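Hydratase ChsH2 (Mycobacterium tuberculosis SUMu008, PDB 4W78) pairs with ChsH1 in a MaoC-like enoyl-CoA hydratase complex that takes part in cholesterol catabolism. Local coordinates at residues F19-S22 and T23-T27; D65-G68 and P69-I73. All blocks are in the same frame, centred on the assembly; numbering follows the deposited sequence.

Interactions 1 and 2 are local contacts in series along the chain, the first along helix 17-26 and its C-terminal end and the second at the turn that carries the chain out of helix 52-67 into strand 72-80. Their centres lie 23 Å apart, their nearest atoms about 11 Å apart, and they do not touch. Helix 52-67 relates them: the Phe19, Thr23 and Thr27 side chains of interaction 1 lie against Leu53, Thr54 and Leu58 in its first half, whereas interaction 2 closes its far end. Both also pack on ChsH1. The cadmium ion belongs to the neighbourhood of interaction 1, about 7 Å from the Ala24 side chain.

Interaction 1: residues F19-S22 and T23-T27; sequences FIVS and TALAT
Phe19 O, Ile20 O, Val21 O and Ser22 O accept in turn from the amides of Thr23, Ala24, Leu25 and Ala26, an unbroken run of i to i+4 helical bonds. Phe19 O carries a second donor: Thr23 OG1 gives its proton to it at 2.7 Å, while Thr23 N lies 3.0 Å from the same Phe19 O. The two arrive from opposite faces of the carbonyl plane, each tilted about 25° from it, which gives this oxygen two bonds. Thr23 places its hydroxyl between its own N and carbonyl carbon (chi1 55°), which bends OG1 back along the helix. The same rotation leaves CG2 for the aromatic neighbour: with Phe19 CG anti to its N (chi1 177°), the ring lies under this methyl in a CH-pi contact, CG2 standing 4.1 Å from the ring centroid and displaced toward the CE1 rim. Ser22 OG likewise turns back, bonding to Thr18 O. On another side of the helix Val21 CG1 and Leu25 CD1 meet more loosely, at 4.4 Å; Val21 and Leu25 also pack on their own counterparts in the second copy of ChsH2. Thr27, the first residue to leave helical angles, closes the end by giving its OG1 proton to Ala24 O at 2.8 Å, and this hydroxyl is bonded to Asn51 ND2 as well. Ala24 touches His34, which with Asp29 binds the cadmium ion. A serine or threonine hydroxyl bonded back to the carbonyl three or four residues earlier is a familiar feature of alpha helices; here such bonds satisfy polar side chains in a short helix wedged between helix 52-67, ChsH1 and the second ChsH2 subunit.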
ATOM      1  N   PHE F  19       3.889  -5.965   9.208  1.00 10.87           N
ATOM      2  CA  PHE F  19       2.616  -6.665   9.153  1.00  9.47           C
ATOM      3  C   PHE F  19       1.450  -5.711   9.412  1.00  9.68           C
ATOM      4  O   PHE F  19       0.496  -5.673   8.646  1.00  9.72           O
ATOM      5  CB  PHE F  19       2.622  -7.821  10.152  1.00 11.48           C
ATOM      6  CG  PHE F  19       1.337  -8.571  10.218  1.00 12.40           C
ATOM      7  CD1 PHE F  19       1.026  -9.504   9.244  1.00 15.32           C
ATOM      8  CD2 PHE F  19       0.427  -8.341  11.248  1.00 14.05           C
ATOM      9  CE1 PHE F  19      -0.165 -10.203   9.282  1.00 18.79           C
ATOM     10  CE2 PHE F  19      -0.765  -9.048  11.301  1.00 16.99           C
ATOM     11  CZ  PHE F  19      -1.062  -9.975  10.319  1.00 18.72           C
ATOM     12  N   ILE F  20       1.550  -4.926  10.479  1.00 10.90           N
ATOM     13  CA  ILE F  20       0.453  -4.050  10.872  1.00  9.74           C
ATOM     14  C   ILE F  20       0.197  -2.992   9.806  1.00  9.35           C
ATOM     15  O   ILE F  20      -0.951  -2.748   9.421  1.00  9.62           O
ATOM     16  CB  ILE F  20       0.759  -3.398  12.224  1.00  9.91           C
ATOM     17  CG1 ILE F  20       0.896  -4.486  13.290  1.00 11.49           C
ATOM     18  CG2 ILE F  20      -0.332  -2.367  12.581  1.00 11.96           C
ATOM     19  CD1 ILE F  20       1.050  -3.960  14.722  1.00 14.01           C
ATOM     20  N   VAL F  21       1.266  -2.390   9.300  1.00  9.70           N
ATOM     21  CA  VAL F  21       1.123  -1.323   8.295  1.00  9.25           C
ATOM     22  C   VAL F  21       0.635  -1.869   6.959  1.00  9.24           C
ATOM     23  O   VAL F  21      -0.316  -1.341   6.363  1.00  9.71           O
ATOM     24  CB  VAL F  21       2.441  -0.561   8.116  1.00  9.86           C
ATOM     25  CG1 VAL F  21       2.349   0.422   6.968  1.00 10.38           C
ATOM     26  CG2 VAL F  21       2.817   0.156   9.415  1.00 11.16           C
ATOM     27  N   SER F  22       1.266  -2.945   6.491  1.00 10.51           N
ATOM     28  CA  SER F  22       0.907  -3.492   5.185  1.00  9.04           C
ATOM     29  C   SER F  22      -0.522  -4.025   5.153  1.00  8.26           C
ATOM     30  O   SER F  22      -1.209  -3.842   4.153  1.00  8.54           O
ATOM     31  CB  SER F  22       1.919  -4.549   4.721  1.00 10.75           C
ATOM     32  OG  SER F  22       1.905  -5.683   5.566  1.00 12.03           O
ATOM     33  N   THR F  23      -0.966  -4.680   6.226  1.00  8.15           N
ATOM     34  CA  THR F  23      -2.349  -5.147   6.268  1.00  8.65           C
ATOM     35  C   THR F  23      -3.332  -3.980   6.323  1.00  7.47           C
ATOM     36  O   THR F  23      -4.318  -3.960   5.587  1.00  9.55           O
ATOM     37  CB  THR F  23      -2.619  -6.117   7.420  1.00  9.21           C
ATOM     38  OG1 THR F  23      -2.236  -5.540   8.669  1.00  9.46           O
ATOM     39  CG2 THR F  23      -1.844  -7.431   7.209  1.00  9.88           C
ATOM     40  N   ALA F  24      -3.043  -2.986   7.153  1.00  9.14           N
ATOM     41  CA  ALA F  24      -3.940  -1.843   7.210  1.00  9.32           C
ATOM     42  C   ALA F  24      -4.092  -1.195   5.845  1.00  8.64           C
ATOM     43  O   ALA F  24      -5.225  -0.946   5.410  1.00  8.90           O
ATOM     44  CB  ALA F  24      -3.456  -0.816   8.238  1.00  9.04           C
ATOM     45  N   LEU F  25      -2.983  -0.932   5.158  1.00  8.17           N
ATOM     46  CA  LEU F  25      -3.080  -0.243   3.869  1.00  8.84           C
ATOM     47  C   LEU F  25      -3.666  -1.127   2.766  1.00  7.74           C
ATOM     48  O   LEU F  25      -4.341  -0.612   1.875  1.00  9.57           O
ATOM     49  CB  LEU F  25      -1.756   0.411   3.442  1.00  9.73           C
ATOM     50  CG  LEU F  25      -1.610   1.836   3.982  1.00  9.33           C
ATOM     51  CD1 LEU F  25      -1.571   1.906   5.505  1.00 10.81           C
ATOM     52  CD2 LEU F  25      -0.400   2.494   3.365  1.00 12.27           C
ATOM     53  N   ALA F  26      -3.436  -2.437   2.846  1.00  9.01           N
ATOM     54  CA  ALA F  26      -4.046  -3.347   1.876  1.00  8.54           C
ATOM     55  C   ALA F  26      -5.554  -3.444   2.091  1.00  8.65           C
ATOM     56  O   ALA F  26      -6.287  -3.852   1.183  1.00 10.79           O
ATOM     57  CB  ALA F  26      -3.408  -4.746   1.945  1.00 10.89           C
ATOM     58  N   THR F  27      -6.034  -3.107   3.289  1.00  9.39           N
ATOM     59  CA  THR F  27      -7.486  -3.043   3.503  1.00  9.25           C
ATOM     60  C   THR F  27      -8.010  -1.628   3.233  1.00  8.58           C
ATOM     61  O   THR F  27      -9.179  -1.337   3.480  1.00 11.35           O
ATOM     62  CB  THR F  27      -7.922  -3.490   4.917  1.00  9.42           C
ATOM     63  OG1 THR F  27      -7.421  -2.557   5.891  1.00 11.65           O
ATOM     64  CG2 THR F  27      -7.399  -4.872   5.254  1.00 12.02           C
TER

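Interaction 2: residues D65-G68 and P69-I73; sequences DWAG and PSALI
Ala67 CB meets Ala71 CB at 3.6 Å across a type I beta turn, Gly68 to Ala71, that carries the chain from helix 52-67 into strand 72-80. Gly68 leaves the helix with positive phi (97°), a conformation that glycine takes readily. Pro69 takes the first corner of the turn, and its ring packs on Ile45 of a ChsH1 subunit. Ser70 follows at the second corner; its N gives a 2.9 Å bond to a water that in turn donates to Ala67 O, so the water ties the last helical residue to the turn. Ala71 N closes the turn, donating to Gly68 O at 3.1 Å with a fairly straight N-H (160°) but from above the carbonyl plane, 50° out of it. The Ala71 methyl points back to the helix end, and together with Ala67 it rests on Leu124 of strand 116-125. Leu72 then enters the sheet, its backbone bonded to Ser125. At Ile73 the backbone N is hydrogen-bonded to Tyr112 OH of a ChsH1 subunit.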
ATOM      1  N   ASP F  65      -7.605 -21.969   6.028  1.00 16.97           N
ATOM      2  CA  ASP F  65      -6.361 -22.743   6.111  1.00 19.15           C
ATOM      3  C   ASP F  65      -6.677 -24.186   6.504  1.00 21.88           C
ATOM      4  O   ASP F  65      -6.065 -25.132   6.004  1.00 23.28           O
ATOM      5  CB  ASP F  65      -5.405 -22.148   7.158  1.00 21.12           C
ATOM      6  CG  ASP F  65      -4.613 -20.942   6.649  1.00 23.56           C
ATOM      7  OD1 ASP F  65      -4.723 -20.583   5.460  1.00 21.61           O
ATOM      8  OD2 ASP F  65      -3.850 -20.369   7.463  1.00 24.07           O
ATOM      9  N   TRP F  66      -7.629 -24.339   7.415  1.00 19.10           N
ATOM     10  CA  TRP F  66      -8.056 -25.641   7.917  1.00 18.10           C
ATOM     11  C   TRP F  66      -9.088 -26.296   7.001  1.00 19.79           C
ATOM     12  O   TRP F  66      -8.989 -27.486   6.676  1.00 22.47           O
ATOM     13  CB  TRP F  66      -8.625 -25.458   9.330  1.00 19.17           C
ATOM     14  CG  TRP F  66      -9.402 -26.620   9.871  1.00 20.02           C
ATOM     15  CD1 TRP F  66      -8.907 -27.783  10.400  1.00 22.93           C
ATOM     16  CD2 TRP F  66     -10.823 -26.709   9.968  1.00 20.75           C
ATOM     17  NE1 TRP F  66      -9.939 -28.592  10.806  1.00 26.41           N
ATOM     18  CE2 TRP F  66     -11.125 -27.949  10.560  1.00 24.35           C
ATOM     19  CE3 TRP F  66     -11.873 -25.847   9.625  1.00 20.06           C
ATOM     20  CZ2 TRP F  66     -12.437 -28.365  10.793  1.00 27.16           C
ATOM     21  CZ3 TRP F  66     -13.171 -26.262   9.859  1.00 23.88           C
ATOM     22  CH2 TRP F  66     -13.441 -27.500  10.441  1.00 25.35           C
ATOM     23  N   ALA F  67     -10.085 -25.516   6.598  1.00 19.44           N
ATOM     24  CA  ALA F  67     -11.240 -26.045   5.872  1.00 20.53           C
ATOM     25  C   ALA F  67     -10.924 -26.344   4.415  1.00 21.07           C
ATOM     26  O   ALA F  67     -11.517 -27.244   3.807  1.00 26.90           O
ATOM     27  CB  ALA F  67     -12.421 -25.067   5.985  1.00 22.10           C
ATOM     28  N   GLY F  68      -9.981 -25.589   3.857  1.00 22.75           N
ATOM     29  CA  GLY F  68      -9.547 -25.803   2.488  1.00 21.27           C
ATOM     30  C   GLY F  68     -10.232 -24.893   1.493  1.00 18.95           C
ATOM     31  O   GLY F  68     -11.148 -24.144   1.832  1.00 18.91           O
ATOM     32  N   PRO F  69      -9.785 -24.957   0.235  1.00 18.74           N
ATOM     33  CA  PRO F  69     -10.238 -24.085  -0.851  1.00 19.27           C
ATOM     34  C   PRO F  69     -11.719 -24.219  -1.186  1.00 19.20           C
ATOM     35  O   PRO F  69     -12.275 -23.255  -1.706  1.00 20.38           O
ATOM     36  CB  PRO F  69      -9.404 -24.540  -2.057  1.00 22.72           C
ATOM     37  CG  PRO F  69      -8.373 -25.468  -1.532  1.00 26.11           C
ATOM     38  CD  PRO F  69      -8.844 -25.991  -0.229  1.00 24.18           C
ATOM     39  N   SER F  70     -12.336 -25.366  -0.902  1.00 19.40           N
ATOM     40  CA  SER F  70     -13.743 -25.561  -1.244  1.00 19.93           C
ATOM     41  C   SER F  70     -14.684 -24.943  -0.213  1.00 19.60           C
ATOM     42  O   SER F  70     -15.899 -24.903  -0.417  1.00 21.03           O
ATOM     43  CB  SER F  70     -14.061 -27.051  -1.404  1.00 25.89           C
ATOM     44  OG  SER F  70     -13.890 -27.720  -0.170  1.00 30.78           O
ATOM     45  N   ALA F  71     -14.124 -24.472   0.899  1.00 17.73           N
ATOM     46  CA  ALA F  71     -14.941 -23.896   1.960  1.00 19.13           C
ATOM     47  C   ALA F  71     -15.614 -22.638   1.453  1.00 18.76           C
ATOM     48  O   ALA F  71     -14.994 -21.844   0.741  1.00 16.49           O
ATOM     49  CB  ALA F  71     -14.090 -23.579   3.160  1.00 24.48           C
ATOM     50  N   LEU F  72     -16.876 -22.451   1.835  1.00 17.73           N
ATOM     51  CA  LEU F  72     -17.608 -21.240   1.483  1.00 17.25           C
ATOM     52  C   LEU F  72     -17.976 -20.498   2.758  1.00 16.72           C
ATOM     53  O   LEU F  72     -18.828 -20.958   3.525  1.00 18.22           O
ATOM     54  CB  LEU F  72     -18.874 -21.589   0.700  1.00 20.37           C
ATOM     55  CG  LEU F  72     -18.678 -22.221  -0.664  1.00 22.45           C
ATOM     56  CD1 LEU F  72     -20.018 -22.737  -1.183  1.00 24.37           C
ATOM     57  CD2 LEU F  72     -18.074 -21.204  -1.622  1.00 25.22           C
ATOM     58  N   ILE F  73     -17.331 -19.360   2.987  1.00 14.95           N
ATOM     59  CA  ILE F  73     -17.613 -18.550   4.175  1.00 15.64           C
ATOM     60  C   ILE F  73     -18.941 -17.805   4.036  1.00 16.36           C
ATOM     61  O   ILE F  73     -19.162 -17.110   3.038  1.00 16.97           O
ATOM     62  CB  ILE F  73     -16.467 -17.544   4.462  1.00 14.37           C
ATOM     63  CG1 ILE F  73     -15.118 -18.269   4.600  1.00 16.69           C
ATOM     64  CG2 ILE F  73     -16.784 -16.704   5.694  1.00 15.00           C
ATOM     65  CD1 ILE F  73     -15.048 -19.267   5.743  1.00 19.93           C
TER
HETATM   66  O   HOH W   1     -11.543 -27.741   0.572  1.00 36.11           O
HETATM   67  O   HOH W   2     -12.232 -21.304   0.709  1.00 18.76           O